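Side-chain contacts in shikimate dehydrogenase-like protein HI_0607 (Haemophilus influenzae, PDB 1NPY), which oxidises shikimate to 3-dehydroshikimate with NADP(+) in vitro, much more slowly than classical AroE enzymes, so that its biological substrate may be another compound: residues T42-I45 with E46-I49; V91-G95 with F96-Y100; P216-P220 with F221-A225; A236-I239 with V240-V244. All coordinates share one frame; numbering follows the deposited sequence.

Interaction 1: T42-I45 with E46-I49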
loop_
_atom_site.group_PDB
_atom_site.type_symbol
_atom_site.label_atom_id
_atom_site.label_comp_id
_atom_site.label_asym_id
_atom_site.label_seq_id
_atom_site.Cartn_x
_atom_site.Cartn_y
_atom_site.Cartn_z
ATOM N N THR A 42 20.648 -2.714 -0.384
ATOM C CA THR A 42 21.553 -3.248 -1.388
ATOM C C THR A 42 21.728 -2.230 -2.490
ATOM O O THR A 42 20.910 -1.311 -2.642
ATOM C CB THR A 42 20.986 -4.567 -1.994
ATOM O OG1 THR A 42 21.908 -5.178 -2.904
ATOM C CG2 THR A 42 19.739 -4.309 -2.833
ATOM N N GLN A 43 22.857 -2.372 -3.176
ATOM C CA GLN A 43 23.096 -1.659 -4.428
ATOM C C GLN A 43 23.175 -2.620 -5.604
ATOM O O GLN A 43 23.539 -2.229 -6.719
ATOM C CB GLN A 43 24.366 -0.811 -4.332
ATOM C CG GLN A 43 24.358 0.241 -3.235
ATOM C CD GLN A 43 25.573 1.116 -3.364
ATOM O OE1 GLN A 43 26.635 0.784 -2.835
ATOM N NE2 GLN A 43 25.454 2.184 -4.143
ATOM N N ASP A 44 22.752 -3.864 -5.402
ATOM C CA ASP A 44 22.764 -4.873 -6.454
ATOM C C ASP A 44 21.562 -5.801 -6.331
ATOM O O ASP A 44 21.703 -6.915 -5.802
ATOM C CB ASP A 44 24.043 -5.689 -6.293
ATOM C CG ASP A 44 24.276 -6.721 -7.372
ATOM O OD1 ASP A 44 23.437 -7.001 -8.266
ATOM O OD2 ASP A 44 25.357 -7.341 -7.372
ATOM N N ILE A 45 20.412 -5.342 -6.824
ATOM C CA ILE A 45 19.146 -6.067 -6.699
ATOM C C ILE A 45 19.273 -7.483 -7.252
ATOM O O ILE A 45 18.705 -8.425 -6.663
ATOM C CB ILE A 45 17.961 -5.259 -7.307
ATOM C CG1 ILE A 45 16.586 -5.810 -6.902
ATOM C CG2 ILE A 45 18.056 -5.244 -8.810
ATOM C CD1 ILE A 45 16.413 -5.976 -5.401
ATOM N N GLU A 46 19.978 -7.650 -8.373
ATOM C CA GLU A 46 20.157 -8.983 -8.942
ATOM C C GLU A 46 20.689 -9.998 -7.938
ATOM O O GLU A 46 20.120 -11.076 -7.729
ATOM C CB GLU A 46 21.079 -8.970 -10.165
ATOM C CG GLU A 46 21.421 -10.331 -10.714
ATOM C CD GLU A 46 22.332 -10.281 -11.933
ATOM O OE1 GLU A 46 22.779 -9.212 -12.393
ATOM O OE2 GLU A 46 22.608 -11.375 -12.427
ATOM N N HIS A 47 21.808 -9.670 -7.311
ATOM C CA HIS A 47 22.430 -10.628 -6.395
ATOM C C HIS A 47 21.766 -10.643 -5.025
ATOM O O HIS A 47 21.845 -11.647 -4.321
ATOM C CB HIS A 47 23.949 -10.440 -6.326
ATOM C CG HIS A 47 24.627 -10.690 -7.633
ATOM N ND1 HIS A 47 24.690 -11.938 -8.211
ATOM C CD2 HIS A 47 25.178 -9.836 -8.526
ATOM C CE1 HIS A 47 25.265 -11.842 -9.397
ATOM N NE2 HIS A 47 25.626 -10.589 -9.585
ATOM N N ALA A 48 21.050 -9.580 -4.680
ATOM C CA ALA A 48 20.215 -9.604 -3.482
ATOM C C ALA A 48 19.095 -10.631 -3.621
ATOM O O ALA A 48 18.924 -11.464 -2.723
ATOM C CB ALA A 48 19.660 -8.237 -3.217
ATOM N N ILE A 49 18.402 -10.644 -4.757
ATOM C CA ILE A 49 17.272 -11.545 -4.980
ATOM C C ILE A 49 17.801 -12.957 -5.158
ATOM O O ILE A 49 17.283 -13.903 -4.553
ATOM C CB ILE A 49 16.403 -11.120 -6.186
ATOM C CG1 ILE A 49 15.798 -9.724 -5.977
ATOM C CG2 ILE A 49 15.287 -12.145 -6.447
ATOM C CD1 ILE A 49 14.991 -9.514 -4.705
HETATM O O HOH W 1 21.609 -5.544 -9.909
HETATM O O HOH W 2 24.671 -7.377 -10.668
#
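Asp44 and His47 make the polar heart of this helix start. Asp44 is the N-cap of helix 45-55, and its OD1 accepts from the backbone N of His47 at 3.3 Å with an N-H...O angle of 165°. The donor comes from above the carboxylate, 70° out of its plane. With CG anti to the backbone N (chi1 -175°), the carboxylate swings forward over the first turn, where the amides still lack helical acceptors. Two waters also donate to OD1: one accepts in turn from the N of Glu46, and the other donates to Glu46 OE1, which stands 4.7 Å from Asp44 OD1. The water thus bridges two like charges, while OE2 of Glu46 pairs with Lys50 one turn on. Just upstream, Thr42 OG1 takes the N-H of Asp44 at 2.9 Å in an ST turn, a second-shell bond that probably helps set the cap residue in place.

Regular helical bonds start at once, from Ala48 N to Asp44 O at 3.0 Å and from Ile49 N to Ile45 O.

The apolar contacts lie away from the carboxylate. Ile45 and Ile49 run side by side and point the same way, CD1 of Ile45 resting 3.8 Å from CG1 of Ile49, and both lean on Leu12 of strand 7-12. The methyl of Ala48, its CB, sits 3.9 Å from Thr42 CG2.

A carboxylate at a helix N-terminus faces the positive end of the helix dipole, so Asp44 is probably stabilised as the anion, with the His47 amide and two waters sharing its charge at the protein surface.

Interaction 2: V91-G95 with F96-Y100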
loop_
_atom_site.group_PDB
_atom_site.type_symbol
_atom_site.label_atom_id
_atom_site.label_comp_id
_atom_site.label_asym_id
_atom_site.label_seq_id
_atom_site.Cartn_x
_atom_site.Cartn_y
_atom_site.Cartn_z
ATOM N N VAL A 91 7.765 -14.363 -1.766
ATOM C CA VAL A 91 7.690 -15.526 -0.910
ATOM C C VAL A 91 8.492 -16.631 -1.589
ATOM O O VAL A 91 8.266 -16.977 -2.754
ATOM C CB VAL A 91 6.259 -16.029 -0.694
ATOM C CG1 VAL A 91 6.237 -17.179 0.317
ATOM C CG2 VAL A 91 5.342 -14.900 -0.259
ATOM N N ASN A 92 9.458 -17.147 -0.838
ATOM C CA ASN A 92 10.293 -18.252 -1.280
ATOM C C ASN A 92 9.740 -19.609 -0.887
ATOM O O ASN A 92 9.760 -19.984 0.278
ATOM C CB ASN A 92 11.685 -18.054 -0.698
ATOM C CG ASN A 92 12.674 -19.118 -1.138
ATOM O OD1 ASN A 92 12.366 -19.983 -1.975
ATOM N ND2 ASN A 92 13.912 -18.968 -0.661
ATOM N N ASP A 93 9.177 -20.313 -1.863
ATOM C CA ASP A 93 8.644 -21.657 -1.698
ATOM C C ASP A 93 9.677 -22.678 -2.221
ATOM O O ASP A 93 9.716 -22.958 -3.415
ATOM C CB ASP A 93 7.293 -21.723 -2.445
ATOM C CG ASP A 93 6.234 -20.765 -1.867
ATOM O OD1 ASP A 93 5.914 -20.904 -0.661
ATOM O OD2 ASP A 93 5.712 -19.805 -2.500
ATOM N N ASN A 94 10.547 -23.188 -1.353
ATOM C CA ASN A 94 11.614 -24.126 -1.717
ATOM C C ASN A 94 12.456 -23.751 -2.923
ATOM O O ASN A 94 12.788 -24.568 -3.791
ATOM C CB ASN A 94 11.073 -25.530 -1.962
ATOM C CG ASN A 94 10.230 -26.018 -0.822
ATOM O OD1 ASN A 94 10.736 -26.303 0.264
ATOM N ND2 ASN A 94 8.925 -26.078 -1.052
ATOM N N GLY A 95 12.810 -22.473 -2.976
ATOM C CA GLY A 95 13.611 -21.939 -4.055
ATOM C C GLY A 95 12.828 -21.301 -5.186
ATOM O O GLY A 95 13.470 -20.724 -6.055
ATOM N N PHE A 96 11.495 -21.369 -5.184
ATOM C CA PHE A 96 10.635 -20.851 -6.238
ATOM C C PHE A 96 10.057 -19.554 -5.688
ATOM O O PHE A 96 9.337 -19.586 -4.703
ATOM C CB PHE A 96 9.520 -21.851 -6.569
ATOM C CG PHE A 96 8.739 -21.540 -7.800
ATOM C CD1 PHE A 96 9.199 -21.824 -9.069
ATOM C CD2 PHE A 96 7.489 -20.966 -7.674
ATOM C CE1 PHE A 96 8.424 -21.526 -10.184
ATOM C CE2 PHE A 96 6.721 -20.694 -8.765
ATOM C CZ PHE A 96 7.178 -20.982 -10.031
ATOM N N LEU A 97 10.498 -18.423 -6.240
ATOM C CA LEU A 97 10.112 -17.115 -5.733
ATOM C C LEU A 97 8.841 -16.597 -6.391
ATOM O O LEU A 97 8.833 -16.211 -7.562
ATOM C CB LEU A 97 11.226 -16.091 -5.949
ATOM C CG LEU A 97 12.614 -16.432 -5.396
ATOM C CD1 LEU A 97 13.646 -15.321 -5.500
ATOM C CD2 LEU A 97 12.507 -16.857 -3.943
ATOM N N ARG A 98 7.805 -16.469 -5.569
ATOM C CA ARG A 98 6.496 -16.002 -5.994
ATOM C C ARG A 98 6.335 -14.551 -5.523
ATOM O O ARG A 98 6.775 -14.183 -4.426
ATOM C CB ARG A 98 5.372 -16.863 -5.422
ATOM C CG ARG A 98 5.422 -18.348 -5.757
ATOM C CD ARG A 98 4.146 -19.089 -5.364
ATOM N NE ARG A 98 3.996 -20.373 -6.061
ATOM C CZ ARG A 98 4.367 -21.560 -5.599
ATOM N NH1 ARG A 98 4.935 -21.675 -4.416
ATOM N NH2 ARG A 98 4.158 -22.666 -6.310
ATOM N N ALA A 99 5.809 -13.732 -6.422
ATOM C CA ALA A 99 5.757 -12.280 -6.258
ATOM C C ALA A 99 4.310 -11.828 -6.139
ATOM O O ALA A 99 3.497 -12.219 -6.970
ATOM C CB ALA A 99 6.379 -11.604 -7.470
ATOM N N TYR A 100 4.053 -10.909 -5.206
ATOM C CA TYR A 100 2.737 -10.333 -4.937
ATOM C C TYR A 100 2.846 -8.821 -4.738
ATOM O O TYR A 100 3.926 -8.256 -4.609
ATOM C CB TYR A 100 2.156 -10.906 -3.633
ATOM C CG TYR A 100 2.050 -12.413 -3.619
ATOM C CD1 TYR A 100 0.866 -13.063 -3.959
ATOM C CD2 TYR A 100 3.152 -13.192 -3.291
ATOM C CE1 TYR A 100 0.814 -14.458 -3.962
ATOM C CE2 TYR A 100 3.093 -14.583 -3.263
ATOM C CZ TYR A 100 1.917 -15.206 -3.591
ATOM O OH TYR A 100 1.872 -16.588 -3.600
HETATM O O HOH W 3 3.528 -17.938 -1.920
#
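Asp93 and Arg98 form a salt bridge across a tight two-residue beta hairpin, strands 89-93 and 96-100, within the mixed sheet of the substrate-binding domain. Asp93 and Phe96 are the hydrogen-bonded pair that closes a type I' turn, with Asp93 N to Phe96 O at 2.9 Å. Val91 and Arg98 form the next hydrogen-bonded pair; between them Asn92 faces Leu97 in a non-hydrogen-bonded pair.

On the face that carries Val91, Asp93, Phe96 and Arg98, NH1 of Arg98 donates to Asp93 OD2 at 2.8 Å. The oxygen lies in the guanidinium plane, yet NH1 meets the carboxylate from above, 53° out of its plane. Phe96 CD2 sits 3.8 Å above one guanidinium face, and Glu76 takes NE, so neighbours restrain the group's rotation. Asp93 OD1 turns to Arg58, and a water links OD2 to Tyr100 OH. Farther from the turn, CG2 of Val91 touches CE2 of Tyr100 at 3.8 Å.

The other face carries Asn92 and Leu97. CD2 of Leu97 lies 3.6 Å from Asn92 CB, and Leu97 also reaches Ile49 and Arg53 on helix 45-55. The Asn92 side chain leaves CA trans to the main-chain nitrogen (chi1 -177°), which carries OD1 forward into the turn, where it accepts from Gly95 N at 2.7 Å, in the carbonyl plane; ND2 donates to Ile57 O.

Left-handed backbone angles at Asn94, followed by Gly95, are the classic Asn-Gly signature of a type I' hairpin, here reinforced by an Asx motif and a cross-strand ion pair.

Interaction 3: P216-P220 with F221-A225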
loop_
_atom_site.group_PDB
_atom_site.type_symbol
_atom_site.label_atom_id
_atom_site.label_comp_id
_atom_site.label_asym_id
_atom_site.label_seq_id
_atom_site.Cartn_x
_atom_site.Cartn_y
_atom_site.Cartn_z
ATOM N N PRO A 216 0.624 12.512 9.166
ATOM C CA PRO A 216 -0.211 12.048 10.281
ATOM C C PRO A 216 -1.446 11.331 9.752
ATOM O O PRO A 216 -1.752 11.512 8.580
ATOM C CB PRO A 216 -0.663 13.368 10.914
ATOM C CG PRO A 216 -0.817 14.278 9.714
ATOM C CD PRO A 216 0.377 13.932 8.854
ATOM N N VAL A 217 -2.193 10.628 10.598
ATOM C CA VAL A 217 -3.506 10.136 10.195
ATOM C C VAL A 217 -4.415 11.330 9.887
ATOM O O VAL A 217 -5.147 11.343 8.885
ATOM C CB VAL A 217 -4.100 9.283 11.338
ATOM C CG1 VAL A 217 -5.540 8.866 11.029
ATOM C CG2 VAL A 217 -3.202 8.079 11.562
ATOM N N GLU A 218 -4.404 12.310 10.788
ATOM C CA GLU A 218 -5.327 13.429 10.672
ATOM C C GLU A 218 -4.693 14.491 9.770
ATOM O O GLU A 218 -4.217 15.539 10.250
ATOM C CB GLU A 218 -5.659 13.989 12.058
ATOM C CG GLU A 218 -6.398 13.007 12.962
ATOM C CD GLU A 218 -7.864 12.867 12.593
ATOM O OE1 GLU A 218 -8.439 13.827 12.040
ATOM O OE2 GLU A 218 -8.448 11.779 12.780
ATOM N N THR A 219 -4.648 14.206 8.467
ATOM C CA THR A 219 -4.326 15.240 7.478
ATOM C C THR A 219 -5.427 16.306 7.422
ATOM O O THR A 219 -6.514 16.070 7.938
ATOM C CB THR A 219 -4.189 14.660 6.062
ATOM O OG1 THR A 219 -5.403 13.962 5.750
ATOM C CG2 THR A 219 -3.053 13.647 5.938
ATOM N N PRO A 220 -5.200 17.483 6.835
ATOM C CA PRO A 220 -6.294 18.445 6.706
ATOM C C PRO A 220 -7.528 17.895 5.991
ATOM O O PRO A 220 -8.657 18.161 6.408
ATOM C CB PRO A 220 -5.635 19.637 5.996
ATOM C CG PRO A 220 -4.227 19.538 6.394
ATOM C CD PRO A 220 -3.948 18.038 6.288
ATOM N N PHE A 221 -7.308 17.071 4.978
ATOM C CA PHE A 221 -8.369 16.392 4.230
ATOM C C PHE A 221 -9.208 15.492 5.148
ATOM O O PHE A 221 -10.437 15.628 5.190
ATOM C CB PHE A 221 -7.681 15.589 3.131
ATOM C CG PHE A 221 -8.563 14.652 2.335
ATOM C CD1 PHE A 221 -9.835 14.983 1.902
ATOM C CD2 PHE A 221 -8.026 13.454 1.910
ATOM C CE1 PHE A 221 -10.600 14.112 1.123
ATOM C CE2 PHE A 221 -8.778 12.579 1.126
ATOM C CZ PHE A 221 -10.046 12.903 0.714
ATOM N N ILE A 222 -8.543 14.597 5.871
ATOM C CA ILE A 222 -9.232 13.663 6.775
ATOM C C ILE A 222 -9.935 14.403 7.898
ATOM O O ILE A 222 -11.082 14.104 8.238
ATOM C CB ILE A 222 -8.270 12.596 7.327
ATOM C CG1 ILE A 222 -7.803 11.661 6.212
ATOM C CG2 ILE A 222 -8.810 11.815 8.519
ATOM C CD1 ILE A 222 -8.914 10.738 5.677
ATOM N N ARG A 223 -9.252 15.364 8.505
ATOM C CA ARG A 223 -9.836 16.130 9.601
ATOM C C ARG A 223 -11.104 16.858 9.183
ATOM O O ARG A 223 -12.105 16.829 9.911
ATOM C CB ARG A 223 -8.840 17.180 10.104
ATOM C CG ARG A 223 -7.864 16.738 11.170
ATOM C CD ARG A 223 -7.818 17.740 12.338
ATOM N NE ARG A 223 -7.228 17.206 13.564
ATOM C CZ ARG A 223 -5.926 17.041 13.701
ATOM N NH1 ARG A 223 -5.138 17.390 12.697
ATOM N NH2 ARG A 223 -5.399 16.557 14.810
ATOM N N TYR A 224 -11.071 17.523 8.028
ATOM C CA TYR A 224 -12.264 18.193 7.517
ATOM C C TYR A 224 -13.386 17.211 7.190
ATOM O O TYR A 224 -14.531 17.436 7.567
ATOM C CB TYR A 224 -11.953 19.115 6.336
ATOM C CG TYR A 224 -13.161 19.923 5.927
ATOM C CD1 TYR A 224 -13.548 21.045 6.653
ATOM C CD2 TYR A 224 -13.944 19.555 4.844
ATOM C CE1 TYR A 224 -14.691 21.743 6.340
ATOM C CE2 TYR A 224 -15.079 20.269 4.501
ATOM C CZ TYR A 224 -15.441 21.375 5.242
ATOM O OH TYR A 224 -16.558 22.105 4.904
ATOM N N ALA A 225 -13.058 16.072 6.582
ATOM C CA ALA A 225 -14.076 15.051 6.338
ATOM C C ALA A 225 -14.751 14.611 7.643
ATOM O O ALA A 225 -15.966 14.389 7.695
ATOM C CB ALA A 225 -13.439 13.862 5.647
#
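Thr219 OG1 accepts from the backbone N of Ile222 at 3.2 Å, an N-cap bond at the start of helix 220-227 with an N-H...O angle of 166°. The hydroxyl is tucked over its own main chain (chi1 56°), turned toward the first helical turn. The same oxygen is hydrogen-bonded to Asp211 OD2 on strand 208-211, so the cap is tied to the parallel sheet as well. Backbone bonds take over directly: Arg223 N to Thr219 O at 2.9 Å, then Tyr224 N to Pro220 O at 3.0 Å. Pro220, which has no N-H to offer, occupies the first helical position, where none is needed.

Glu218 and Arg223 meet less directly. Arg223 folds back so that the guanidinium lies against the Glu218 side chain, with Glu218 CB 3.4 Å above its plane and over its centre. OE1 of Glu218 is 3.9 Å from Arg223 NE, a long salt bridge in which the oxygen stands well out of the guanidinium plane and no N-H points at it. OE2 makes a weak hydrogen bond to Gln226.

Outward from the polar core, CG1 of Ile222 packs 3.4 Å from Thr219 OG1, and CB of Ile222 lies 3.7 Å from Val217 O. Phe221 turns inward to meet Phe198 and the strands 178-181 and 208-211, while Tyr224 reaches Asp204 through its hydroxyl.

The chemistry divides the work: directional bonds at Thr219 define where the helix begins, whereas the Glu218-Arg223 attraction is electrostatic and dispersive and probably tolerates movement at the solvent-facing edge.

Interaction 4: A236-I239 with V240-V244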
loop_
_atom_site.group_PDB
_atom_site.type_symbol
_atom_site.label_atom_id
_atom_site.label_comp_id
_atom_site.label_asym_id
_atom_site.label_seq_id
_atom_site.Cartn_x
_atom_site.Cartn_y
_atom_site.Cartn_z
ATOM N N ALA A 236 -2.830 4.804 7.394
ATOM C CA ALA A 236 -2.335 3.876 8.401
ATOM C C ALA A 236 -2.972 2.499 8.225
ATOM O O ALA A 236 -2.308 1.478 8.416
ATOM C CB ALA A 236 -2.569 4.400 9.793
ATOM N N ALA A 237 -4.267 2.477 7.926
ATOM C CA ALA A 237 -4.929 1.212 7.642
ATOM C C ALA A 237 -4.298 0.473 6.468
ATOM O O ALA A 237 -4.289 -0.764 6.492
ATOM C CB ALA A 237 -6.408 1.399 7.361
ATOM N N VAL A 238 -3.889 1.209 5.431
ATOM C CA VAL A 238 -3.221 0.622 4.286
ATOM C C VAL A 238 -1.886 0.013 4.700
ATOM O O VAL A 238 -1.596 -1.143 4.378
ATOM C CB VAL A 238 -3.039 1.597 3.108
ATOM C CG1 VAL A 238 -2.326 0.912 1.983
ATOM C CG2 VAL A 238 -4.378 2.078 2.563
ATOM N N ILE A 239 -1.066 0.767 5.432
ATOM C CA ILE A 239 0.267 0.272 5.775
ATOM C C ILE A 239 0.164 -0.976 6.632
ATOM O O ILE A 239 0.922 -1.941 6.447
ATOM C CB ILE A 239 1.091 1.333 6.503
ATOM C CG1 ILE A 239 1.415 2.472 5.539
ATOM C CG2 ILE A 239 2.396 0.770 7.033
ATOM C CD1 ILE A 239 2.203 3.579 6.171
ATOM N N VAL A 240 -0.758 -0.934 7.590
ATOM C CA VAL A 240 -0.923 -2.092 8.452
ATOM C C VAL A 240 -1.442 -3.321 7.705
ATOM O O VAL A 240 -0.899 -4.418 7.866
ATOM C CB VAL A 240 -1.795 -1.775 9.684
ATOM C CG1 VAL A 240 -2.067 -3.083 10.451
ATOM C CG2 VAL A 240 -1.092 -0.761 10.566
ATOM N N LEU A 241 -2.455 -3.171 6.860
ATOM C CA LEU A 241 -3.061 -4.320 6.209
ATOM C C LEU A 241 -2.088 -4.896 5.194
ATOM O O LEU A 241 -2.005 -6.122 5.086
ATOM C CB LEU A 241 -4.380 -3.936 5.526
ATOM C CG LEU A 241 -5.175 -5.072 4.872
ATOM C CD1 LEU A 241 -5.337 -6.240 5.842
ATOM C CD2 LEU A 241 -6.535 -4.501 4.429
ATOM N N GLN A 242 -1.342 -4.053 4.480
ATOM C CA GLN A 242 -0.386 -4.597 3.522
ATOM C C GLN A 242 0.691 -5.411 4.224
ATOM O O GLN A 242 1.053 -6.472 3.717
ATOM C CB GLN A 242 0.231 -3.562 2.598
ATOM C CG GLN A 242 1.240 -2.648 3.223
ATOM C CD GLN A 242 1.396 -1.275 2.580
ATOM O OE1 GLN A 242 0.411 -0.553 2.401
ATOM N NE2 GLN A 242 2.637 -0.879 2.284
ATOM N N ALA A 243 1.094 -4.992 5.420
ATOM C CA ALA A 243 2.061 -5.743 6.229
ATOM C C ALA A 243 1.510 -7.062 6.772
ATOM O O ALA A 243 2.183 -8.097 6.763
ATOM C CB ALA A 243 2.567 -4.879 7.363
ATOM N N VAL A 244 0.283 -7.008 7.279
ATOM C CA VAL A 244 -0.453 -8.211 7.694
ATOM C C VAL A 244 -0.524 -9.242 6.573
ATOM O O VAL A 244 -0.360 -10.431 6.822
ATOM C CB VAL A 244 -1.839 -7.837 8.247
ATOM C CG1 VAL A 244 -2.692 -9.081 8.433
ATOM C CG2 VAL A 244 -1.662 -7.122 9.584
#
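Chi1 of 73° places CG of Gln242 between its backbone N and carbonyl carbon, folding the side chain back over the preceding turn toward Val238 and Ile239. CG of Gln242 then lies 3.3 Å from Ile239 O, and its CD comes close to CA of Ile239. Val238 is set differently, with CG1 on the far side from its own N (chi1 179°), beside the carbonyl carbon; the Val238 and Gln242 side chains cross at a slant.

All of this rides on the backbone of helix 235-251. Gln242 N donates to Val238 O at 2.9 Å, nearly in line with the carbonyl bond; Val240 N to Ala236 O and Leu241 N to Ala237 O are both 3.0 Å; and Ala243 N to Ile239 O lengthens to 3.2 Å. The helix belongs to the link between the two domains of the shikimate dehydrogenase fold. Here Val238 touches Met130, a residue that by similarity binds NADP(+), and the Gln242 side chain lies next to Asp103, inferred to bind the substrate; the model does not settle the terminal amide, and no bond is claimed for it. That places this turn beside the probable catalytic cleft.

The remaining side chains radiate to different neighbours. CG2 of Val240 packs 3.3 Å from Ala236 O, while its branches meet Ile260 and Ala264 of helix 257-268. CB of Leu241 lies 3.3 Å from Ala237 O, and the rest of that side chain leads off to Ala106 and Leu110 on helix 102-113. Ile239 and Ala243 turn toward Phe19 of helix 19-31, the methyl CB of Ala243 lying 3.5 Å from Ile239 O.

Along the chain the four contacts follow one another without interleaving. Interactions 1 and 2 belong to the substrate-binding domain with its mixed sheet; their centres are 16 Å apart, and Ile49 CG2 meets Leu97 CD1 at 3.7 Å, joining helix 45-55 to the hairpin. Interaction 3 starts helix 220-227 beside the parallel sheet of the nucleotide-binding domain, about 38 Å from each of them between centres and across the middle of the chain. Interaction 4, about 7 Å from the chain's centre, lies on helix 235-251, which reaches both: Val217 touches Ala236 at one end, and Leu249 touches Val91 and Tyr100 toward the other. This helix therefore spans the two domains beside the cleft.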